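Local coordinates for protein AlyGC (PDB 5GKD) that probably cleaves the glycosidic bonds of alginate by beta-elimination, as a calcium-binding member of polysaccharide lyase family 6, at residues N133-H139 with H164-Y170; K367-Q373 with G382-I388; V434-K440 with A458-D462. All blocks are in the same frame, centred on the assembly; numbering follows the deposited sequence.

Contact 1: residues N133-H139 with H164-Y170; sequences NRFDHNH and HRIDHNY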
# COMPACT_ATOMS: atom_id res chain seq x y z
N ASN A 133 -35.58 -12.64 17.10
CA ASN A 133 -35.34 -12.83 15.68
C ASN A 133 -34.85 -14.25 15.39
O ASN A 133 -34.44 -15.00 16.28
CB ASN A 133 -34.34 -11.79 15.18
CG ASN A 133 -34.93 -10.40 15.22
OD1 ASN A 133 -36.11 -10.24 14.94
ND2 ASN A 133 -34.13 -9.40 15.58
N ARG A 134 -34.89 -14.61 14.11
CA ARG A 134 -34.44 -15.92 13.66
C ARG A 134 -33.63 -15.77 12.38
O ARG A 134 -34.02 -15.05 11.46
CB ARG A 134 -35.62 -16.87 13.43
CG ARG A 134 -35.18 -18.29 13.11
CD ARG A 134 -36.36 -19.25 13.02
NE ARG A 134 -35.93 -20.54 12.52
CZ ARG A 134 -36.74 -21.47 12.05
NH1 ARG A 134 -38.05 -21.24 12.02
NH2 ARG A 134 -36.26 -22.62 11.61
N PHE A 135 -32.49 -16.46 12.33
CA PHE A 135 -31.65 -16.52 11.15
C PHE A 135 -31.39 -18.00 10.84
O PHE A 135 -30.57 -18.64 11.51
CB PHE A 135 -30.36 -15.73 11.38
CG PHE A 135 -29.47 -15.65 10.19
CD1 PHE A 135 -29.60 -14.61 9.27
CD2 PHE A 135 -28.45 -16.57 10.00
CE1 PHE A 135 -28.77 -14.53 8.17
CE2 PHE A 135 -27.61 -16.48 8.92
CZ PHE A 135 -27.77 -15.46 8.00
N ASP A 136 -32.09 -18.53 9.84
CA ASP A 136 -32.14 -19.97 9.61
C ASP A 136 -32.08 -20.33 8.13
O ASP A 136 -32.51 -19.57 7.27
CB ASP A 136 -33.40 -20.58 10.22
CG ASP A 136 -34.65 -20.15 9.47
OD1 ASP A 136 -35.15 -19.06 9.77
OD2 ASP A 136 -35.10 -20.87 8.56
N HIS A 137 -31.56 -21.54 7.86
CA HIS A 137 -31.48 -22.09 6.50
C HIS A 137 -30.81 -21.12 5.54
O HIS A 137 -31.18 -21.01 4.37
CB HIS A 137 -32.86 -22.53 5.99
CG HIS A 137 -33.48 -23.66 6.78
ND1 HIS A 137 -34.25 -23.45 7.90
CD2 HIS A 137 -33.41 -25.00 6.61
CE1 HIS A 137 -34.63 -24.62 8.39
NE2 HIS A 137 -34.14 -25.57 7.63
N ASN A 138 -29.79 -20.41 6.02
CA ASN A 138 -29.02 -19.51 5.18
C ASN A 138 -27.68 -20.16 4.79
O ASN A 138 -27.31 -21.23 5.28
CB ASN A 138 -28.82 -18.17 5.89
CG ASN A 138 -30.14 -17.48 6.17
OD1 ASN A 138 -30.89 -17.14 5.25
ND2 ASN A 138 -30.44 -17.29 7.45
N HIS A 139 -26.97 -19.48 3.89
CA HIS A 139 -25.79 -20.05 3.23
C HIS A 139 -24.77 -18.93 3.08
O HIS A 139 -24.90 -18.08 2.19
CB HIS A 139 -26.20 -20.67 1.90
CG HIS A 139 -25.08 -21.21 1.07
ND1 HIS A 139 -25.16 -22.44 0.44
CD2 HIS A 139 -23.90 -20.67 0.69
CE1 HIS A 139 -24.06 -22.65 -0.25
NE2 HIS A 139 -23.28 -21.59 -0.13
N HIS A 164 -32.75 -14.95 20.52
CA HIS A 164 -32.56 -15.13 19.09
C HIS A 164 -32.28 -16.60 18.80
O HIS A 164 -31.68 -17.31 19.61
CB HIS A 164 -31.39 -14.28 18.57
CG HIS A 164 -31.65 -12.80 18.57
ND1 HIS A 164 -32.86 -12.25 18.25
CD2 HIS A 164 -30.83 -11.76 18.85
CE1 HIS A 164 -32.79 -10.94 18.32
NE2 HIS A 164 -31.56 -10.61 18.70
N ARG A 165 -32.72 -17.05 17.64
CA ARG A 165 -32.53 -18.43 17.20
C ARG A 165 -31.73 -18.46 15.90
O ARG A 165 -32.14 -17.86 14.90
CB ARG A 165 -33.87 -19.14 17.04
CG ARG A 165 -33.72 -20.58 16.61
CD ARG A 165 -35.06 -21.32 16.46
NE ARG A 165 -34.81 -22.68 16.01
CZ ARG A 165 -35.70 -23.47 15.42
NH1 ARG A 165 -36.94 -23.04 15.20
NH2 ARG A 165 -35.33 -24.68 15.05
N ILE A 166 -30.60 -19.17 15.92
CA ILE A 166 -29.70 -19.27 14.77
C ILE A 166 -29.55 -20.75 14.45
O ILE A 166 -28.85 -21.47 15.17
CB ILE A 166 -28.35 -18.60 15.05
CG1 ILE A 166 -28.57 -17.13 15.43
CG2 ILE A 166 -27.40 -18.79 13.86
CD1 ILE A 166 -27.37 -16.45 16.07
N ASP A 167 -30.21 -21.21 13.39
CA ASP A 167 -30.35 -22.65 13.23
C ASP A 167 -30.31 -23.05 11.77
O ASP A 167 -30.71 -22.29 10.89
CB ASP A 167 -31.66 -23.16 13.86
CG ASP A 167 -32.90 -22.65 13.15
OD1 ASP A 167 -33.33 -21.54 13.45
OD2 ASP A 167 -33.44 -23.37 12.28
N HIS A 168 -29.82 -24.27 11.53
CA HIS A 168 -29.84 -24.89 10.21
C HIS A 168 -29.13 -24.06 9.15
O HIS A 168 -29.49 -24.12 7.98
CB HIS A 168 -31.27 -25.18 9.76
CG HIS A 168 -31.98 -26.18 10.61
ND1 HIS A 168 -32.79 -25.82 11.66
CD2 HIS A 168 -31.97 -27.53 10.59
CE1 HIS A 168 -33.27 -26.91 12.24
NE2 HIS A 168 -32.79 -27.96 11.60
N ASN A 169 -28.14 -23.28 9.53
CA ASN A 169 -27.39 -22.50 8.56
C ASN A 169 -26.18 -23.28 8.08
O ASN A 169 -25.61 -24.11 8.80
CB ASN A 169 -26.94 -21.18 9.16
CG ASN A 169 -28.11 -20.29 9.53
OD1 ASN A 169 -28.82 -19.82 8.65
ND2 ASN A 169 -28.32 -20.07 10.83
N TYR A 170 -25.81 -23.05 6.83
CA TYR A 170 -24.55 -23.55 6.28
C TYR A 170 -23.54 -22.43 6.38
O TYR A 170 -23.62 -21.44 5.64
CB TYR A 170 -24.70 -24.02 4.84
CG TYR A 170 -23.40 -24.48 4.18
CD1 TYR A 170 -22.68 -25.56 4.68
CD2 TYR A 170 -22.90 -23.83 3.06
CE1 TYR A 170 -21.50 -25.98 4.08
CE2 TYR A 170 -21.74 -24.23 2.45
CZ TYR A 170 -21.03 -25.30 2.97
OH TYR A 170 -19.86 -25.69 2.36
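R134 grips D167 side-on, NE to OD1 at 2.9 Å and NH2 to OD2 at 3.0 Å, both oxygens being met on their syn side. The extended R134 chain lies alongside that of R165, and the two guanidinium groups stack with their planes 11° apart, R165 NH1 lying 3.5 Å from R134 CZ. D136 lies over the opposite face of R134 and also pairs with R105, while R165 has a salt bridge to E202. Hydrogen bonding between the parallel strands is extended by N169, whose amide, carrying a donor and an acceptor on a short stem, can serve two backbone groups of the neighbouring strand: ND2 reaches F135 O (2.8 Å) from above the carbonyl plane, and OD1 receives N138 N (2.9 Å). With CG beside its own backbone N (chi1 -64°), the amide lies between both targets. Among the rings, H168 CB sits over the face of H137, and Y170 turns an edge to the face of H139. H168 ND1 donates in its ring plane to the anti lone pair of D167 OD2 (2.6 Å). The chemistry implies mutual neutralisation: D136, D167 and E202 probably offset the like charges of the stacked arginines, and D167, held by three donor nitrogens, would probably stay ionised.

Contact 2: residues K367-Q373 with G382-I388; sequences KDNLLNQ and GFEQADI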
# COMPACT_ATOMS: atom_id res chain seq x y z
N LYS A 367 -13.74 -37.46 38.09
CA LYS A 367 -14.45 -38.63 38.59
C LYS A 367 -15.01 -39.43 37.42
O LYS A 367 -15.57 -38.86 36.49
CB LYS A 367 -15.59 -38.22 39.51
CG LYS A 367 -15.46 -38.74 40.89
CD LYS A 367 -16.36 -37.96 41.81
CE LYS A 367 -16.48 -38.69 43.15
NZ LYS A 367 -15.17 -39.07 43.78
N ASP A 368 -14.83 -40.75 37.47
CA ASP A 368 -15.50 -41.65 36.53
C ASP A 368 -15.21 -41.30 35.07
O ASP A 368 -16.11 -41.31 34.24
CB ASP A 368 -17.01 -41.67 36.78
CG ASP A 368 -17.36 -42.18 38.16
OD1 ASP A 368 -16.68 -43.11 38.63
OD2 ASP A 368 -18.29 -41.63 38.78
N ASN A 369 -13.95 -41.00 34.75
CA ASN A 369 -13.55 -40.86 33.35
C ASN A 369 -12.88 -42.14 32.88
O ASN A 369 -12.11 -42.75 33.62
CB ASN A 369 -12.62 -39.66 33.16
CG ASN A 369 -13.27 -38.36 33.58
OD1 ASN A 369 -14.17 -37.86 32.90
ND2 ASN A 369 -12.83 -37.82 34.70
N LEU A 370 -13.17 -42.55 31.65
CA LEU A 370 -12.69 -43.81 31.10
C LEU A 370 -11.69 -43.55 29.98
O LEU A 370 -11.94 -42.75 29.07
CB LEU A 370 -13.85 -44.67 30.57
CG LEU A 370 -13.43 -46.08 30.13
CD1 LEU A 370 -12.95 -46.88 31.33
CD2 LEU A 370 -14.57 -46.83 29.44
N LEU A 371 -10.57 -44.26 30.06
CA LEU A 371 -9.45 -44.20 29.14
C LEU A 371 -9.23 -45.59 28.56
O LEU A 371 -9.39 -46.59 29.27
CB LEU A 371 -8.18 -43.80 29.87
CG LEU A 371 -7.33 -42.57 29.60
CD1 LEU A 371 -6.07 -42.67 30.44
CD2 LEU A 371 -7.01 -42.43 28.13
N ASN A 372 -8.82 -45.66 27.30
CA ASN A 372 -8.41 -46.95 26.76
C ASN A 372 -7.05 -47.35 27.33
O ASN A 372 -6.23 -46.50 27.70
CB ASN A 372 -8.39 -46.93 25.22
CG ASN A 372 -7.36 -45.98 24.64
OD1 ASN A 372 -7.46 -44.76 24.80
ND2 ASN A 372 -6.39 -46.52 23.93
N GLN A 373 -6.82 -48.67 27.42
CA GLN A 373 -5.75 -49.19 28.26
C GLN A 373 -4.36 -48.88 27.71
O GLN A 373 -3.40 -48.82 28.48
CB GLN A 373 -5.91 -50.70 28.42
CG GLN A 373 -5.96 -51.44 27.09
CD GLN A 373 -6.17 -52.93 27.26
OE1 GLN A 373 -6.46 -53.43 28.35
NE2 GLN A 373 -6.03 -53.66 26.16
N GLY A 382 -9.45 -40.45 39.27
CA GLY A 382 -10.53 -40.00 38.44
C GLY A 382 -10.51 -40.52 37.03
O GLY A 382 -11.41 -40.19 36.25
N PHE A 383 -9.51 -41.31 36.67
CA PHE A 383 -9.44 -41.95 35.36
C PHE A 383 -9.22 -43.44 35.55
O PHE A 383 -8.31 -43.85 36.28
CB PHE A 383 -8.32 -41.35 34.50
CG PHE A 383 -8.59 -39.93 34.04
CD1 PHE A 383 -8.37 -38.85 34.88
CD2 PHE A 383 -9.04 -39.69 32.76
CE1 PHE A 383 -8.60 -37.55 34.45
CE2 PHE A 383 -9.28 -38.39 32.32
CZ PHE A 383 -9.06 -37.33 33.16
N GLU A 384 -10.06 -44.26 34.94
CA GLU A 384 -9.84 -45.69 34.94
C GLU A 384 -9.57 -46.14 33.52
O GLU A 384 -10.00 -45.50 32.55
CB GLU A 384 -11.03 -46.46 35.51
CG GLU A 384 -12.39 -45.92 35.04
CD GLU A 384 -13.56 -46.45 35.82
OE1 GLU A 384 -13.74 -47.67 35.94
OE2 GLU A 384 -14.22 -45.60 36.38
N GLN A 385 -8.87 -47.24 33.41
CA GLN A 385 -8.46 -47.75 32.12
C GLN A 385 -9.15 -49.07 31.83
O GLN A 385 -9.38 -49.88 32.73
CB GLN A 385 -6.95 -47.93 32.07
CG GLN A 385 -6.20 -46.64 32.23
CD GLN A 385 -4.72 -46.85 32.10
OE1 GLN A 385 -4.02 -47.04 33.09
NE2 GLN A 385 -4.23 -46.83 30.87
N ALA A 386 -9.46 -49.28 30.55
CA ALA A 386 -10.14 -50.51 30.16
C ALA A 386 -9.79 -50.85 28.72
O ALA A 386 -9.33 -50.00 27.95
CB ALA A 386 -11.66 -50.39 30.32
N ASP A 387 -10.02 -52.10 28.37
CA ASP A 387 -9.94 -52.55 26.99
C ASP A 387 -11.15 -52.01 26.24
O ASP A 387 -12.26 -52.50 26.41
CB ASP A 387 -9.88 -54.07 26.94
CG ASP A 387 -9.55 -54.59 25.56
OD1 ASP A 387 -9.53 -53.78 24.61
OD2 ASP A 387 -9.30 -55.80 25.43
N ILE A 388 -10.94 -50.98 25.42
CA ILE A 388 -12.02 -50.32 24.70
C ILE A 388 -11.79 -50.52 23.21
O ILE A 388 -10.68 -50.28 22.72
CB ILE A 388 -12.09 -48.81 25.02
CG1 ILE A 388 -12.25 -48.57 26.51
CG2 ILE A 388 -13.23 -48.15 24.25
CD1 ILE A 388 -12.11 -47.10 26.87
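N369 and G382 meet where the strands 369-372 and 383-386 begin to pair. The N369 side chain can be followed outward from CB. CB lies over one face of the F383 ring, 3.6 Å from CD2, a CH-pi contact in which the ring offers a broad apolar face to the methylene. CG, turned beside the backbone N (chi1 -60°), lies 3.7 Å from G382 O and sets the amide between the neighbouring coils. ND2 donates to G382 O at 3.2 Å, tilted from the carbonyl plane, while N369 N reaches the same oxygen from the opposite face. ND2 also bonds M341 O, and OD1 accepts from N344 N, so the amide joins three successive turns of chain. An alanine in place of N369 would probably leave G382 O with a single donor here and strip M341 O and N344 N of their side-chain partner. G382 itself has backbone angles at which a side chain would jam against the preceding carbonyl. Beyond it the backbone takes over: E384 N to N369 O (2.9 Å), L371 N to E384 O (2.8 Å) and A386 N to L371 O. On the other face of the pair, L370 and I388 reach tip to tip, CD2 to CD1 at 3.6 Å, a branched apolar fit. The short strand axes are inclined at 38°; at the far end the N372 and A386 side chains diverge, and Q373 N bonds A386 O weakly. Parallel in-register pairing, with a buried asparagine bonding to the coils before and after it, is characteristic of the right-handed parallel beta-helix of pectate-lyase-like proteins.

Contact 3: residues V434-K440 with A458-D462; sequences VAFGSGK and AETGD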
# COMPACT_ATOMS: atom_id res chain seq x y z
N VAL A 434 -9.15 -23.65 -6.36
CA VAL A 434 -8.76 -24.35 -7.58
C VAL A 434 -7.44 -25.08 -7.33
O VAL A 434 -6.48 -24.49 -6.82
CB VAL A 434 -8.61 -23.38 -8.76
CG1 VAL A 434 -8.15 -24.15 -10.02
CG2 VAL A 434 -9.91 -22.66 -9.04
N ALA A 435 -7.40 -26.36 -7.67
CA ALA A 435 -6.21 -27.15 -7.45
C ALA A 435 -5.20 -26.92 -8.56
O ALA A 435 -5.57 -26.72 -9.72
CB ALA A 435 -6.56 -28.64 -7.37
N PHE A 436 -3.92 -26.95 -8.20
CA PHE A 436 -2.87 -26.87 -9.21
C PHE A 436 -2.94 -28.08 -10.13
O PHE A 436 -3.05 -29.22 -9.67
CB PHE A 436 -1.50 -26.81 -8.54
CG PHE A 436 -1.13 -25.45 -8.02
CD1 PHE A 436 -0.95 -24.38 -8.88
CD2 PHE A 436 -0.91 -25.25 -6.67
CE1 PHE A 436 -0.59 -23.12 -8.39
CE2 PHE A 436 -0.53 -24.02 -6.18
CZ PHE A 436 -0.38 -22.95 -7.04
N GLY A 437 -2.89 -27.84 -11.44
CA GLY A 437 -2.89 -28.94 -12.38
C GLY A 437 -4.21 -29.65 -12.54
O GLY A 437 -4.24 -30.75 -13.08
N SER A 438 -5.30 -29.04 -12.09
CA SER A 438 -6.63 -29.60 -12.27
C SER A 438 -7.21 -29.26 -13.64
O SER A 438 -8.28 -29.77 -13.98
CB SER A 438 -7.56 -29.07 -11.19
OG SER A 438 -7.59 -27.66 -11.24
N GLY A 439 -6.55 -28.40 -14.40
CA GLY A 439 -6.97 -28.02 -15.73
C GLY A 439 -6.29 -28.86 -16.80
O GLY A 439 -6.04 -30.05 -16.60
N LYS A 440 -5.99 -28.23 -17.92
CA LYS A 440 -5.41 -28.90 -19.08
C LYS A 440 -3.97 -28.46 -19.28
O LYS A 440 -3.51 -27.46 -18.73
CB LYS A 440 -6.23 -28.60 -20.33
CG LYS A 440 -6.24 -27.13 -20.65
CD LYS A 440 -6.97 -26.83 -21.93
CE LYS A 440 -6.78 -25.37 -22.30
NZ LYS A 440 -7.78 -24.49 -21.63
N ALA A 458 -4.78 -19.04 -21.07
CA ALA A 458 -5.00 -20.23 -20.28
C ALA A 458 -6.21 -20.06 -19.35
O ALA A 458 -6.66 -18.94 -19.09
CB ALA A 458 -3.75 -20.55 -19.45
N GLU A 459 -6.72 -21.18 -18.86
CA GLU A 459 -7.83 -21.22 -17.92
C GLU A 459 -7.31 -21.65 -16.56
O GLU A 459 -6.21 -22.19 -16.45
CB GLU A 459 -8.92 -22.18 -18.39
CG GLU A 459 -9.69 -21.68 -19.61
CD GLU A 459 -10.51 -22.78 -20.28
OE1 GLU A 459 -11.58 -22.46 -20.83
OE2 GLU A 459 -10.07 -23.96 -20.25
N THR A 460 -8.10 -21.38 -15.52
CA THR A 460 -7.62 -21.58 -14.16
C THR A 460 -7.39 -23.06 -13.90
O THR A 460 -8.21 -23.91 -14.26
CB THR A 460 -8.60 -20.98 -13.13
OG1 THR A 460 -7.93 -20.84 -11.86
CG2 THR A 460 -9.86 -21.85 -12.93
N GLY A 461 -6.25 -23.38 -13.30
CA GLY A 461 -5.85 -24.76 -13.11
C GLY A 461 -4.98 -25.34 -14.21
O GLY A 461 -4.46 -26.44 -14.04
N ASP A 462 -4.78 -24.62 -15.31
CA ASP A 462 -4.02 -25.16 -16.43
C ASP A 462 -2.53 -25.28 -16.09
O ASP A 462 -2.05 -24.70 -15.12
CB ASP A 462 -4.19 -24.28 -17.67
CG ASP A 462 -5.51 -24.50 -18.34
OD1 ASP A 462 -6.22 -25.44 -17.94
OD2 ASP A 462 -5.85 -23.73 -19.28
O HOH W 1 -2.06 -25.24 -12.43
O HOH W 2 -9.42 -26.33 -12.98
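G439 and G461 form the tight part of this contact, two bare backbones pressed together. G439 N donates to G461 O at 2.9 Å, approaching from above the carbonyl plane. Neither position has space for a side chain: a CB on G439 would run into D462 OD1 and the G461 carbonyl carbon, and one on G461 would strike S438 OG. G461 is also the third residue of a type II turn, E459 to D462, where glycine is favoured, and G437 holds the same place in the type II turn from A435 to S438. S438 OG fastens that second turn by donating to A435 O (2.7 Å). Next to the glycines, D462 is buried and well held. OD1 receives K440 N at 2.8 Å in a nearly straight bond (170°), whereas OD2 takes E459 N at 2.7 Å from one face of its carboxylate and K440 NZ from the other. Aspartate suits the place because its short carboxylate can serve the backbone of both segments at once. Two waters bridge the segments on different flanks: one accepts from G437 N and donates to D462 O, beside the edge of the F436 ring; the other donates to S438 OG and T460 O.

The outer side relies on exposed charges and longer van der Waals contacts. K440 bends at its last torsion (chi4 -86°), which brings NZ to E459 OE2 at 2.7 Å as well as to D462 OD2 at 3.1 Å; the lysine and the glutamate are exposed. Looser is the other end, where V434 meets T460 through methyls and a hydroxyl, OG1 being 3.8 Å from CG1 of the valine, while that hydroxyl also bonds T482 N. Glycine-bearing turns leading into the parallel strands 441-444 and 462-466, with helix 450-457 between them, are consistent with the first coil of a second parallel beta-helix.

Overall arrangement
The three contacts follow one another along the chain. Contacts 1 and 2 belong to the same beta-helix, the part related to chondroitinase B, with centres 39 Å apart and nearest atoms about 28 Å apart. The residues that bind calcium (N180, E183, E212, E214) and carbonate (E214, R240, R264, Y303) come after contact 1 and before contact 2 in sequence, so the two contacts pair coils that precede and follow those that carry the site. Contact 3 lies at what is probably the start of the second beta-helix; its centre is 35 Å from that of contact 1 and 50 Å from that of contact 2. Its nearest atoms come within about 14 Å of contact 1, without touching.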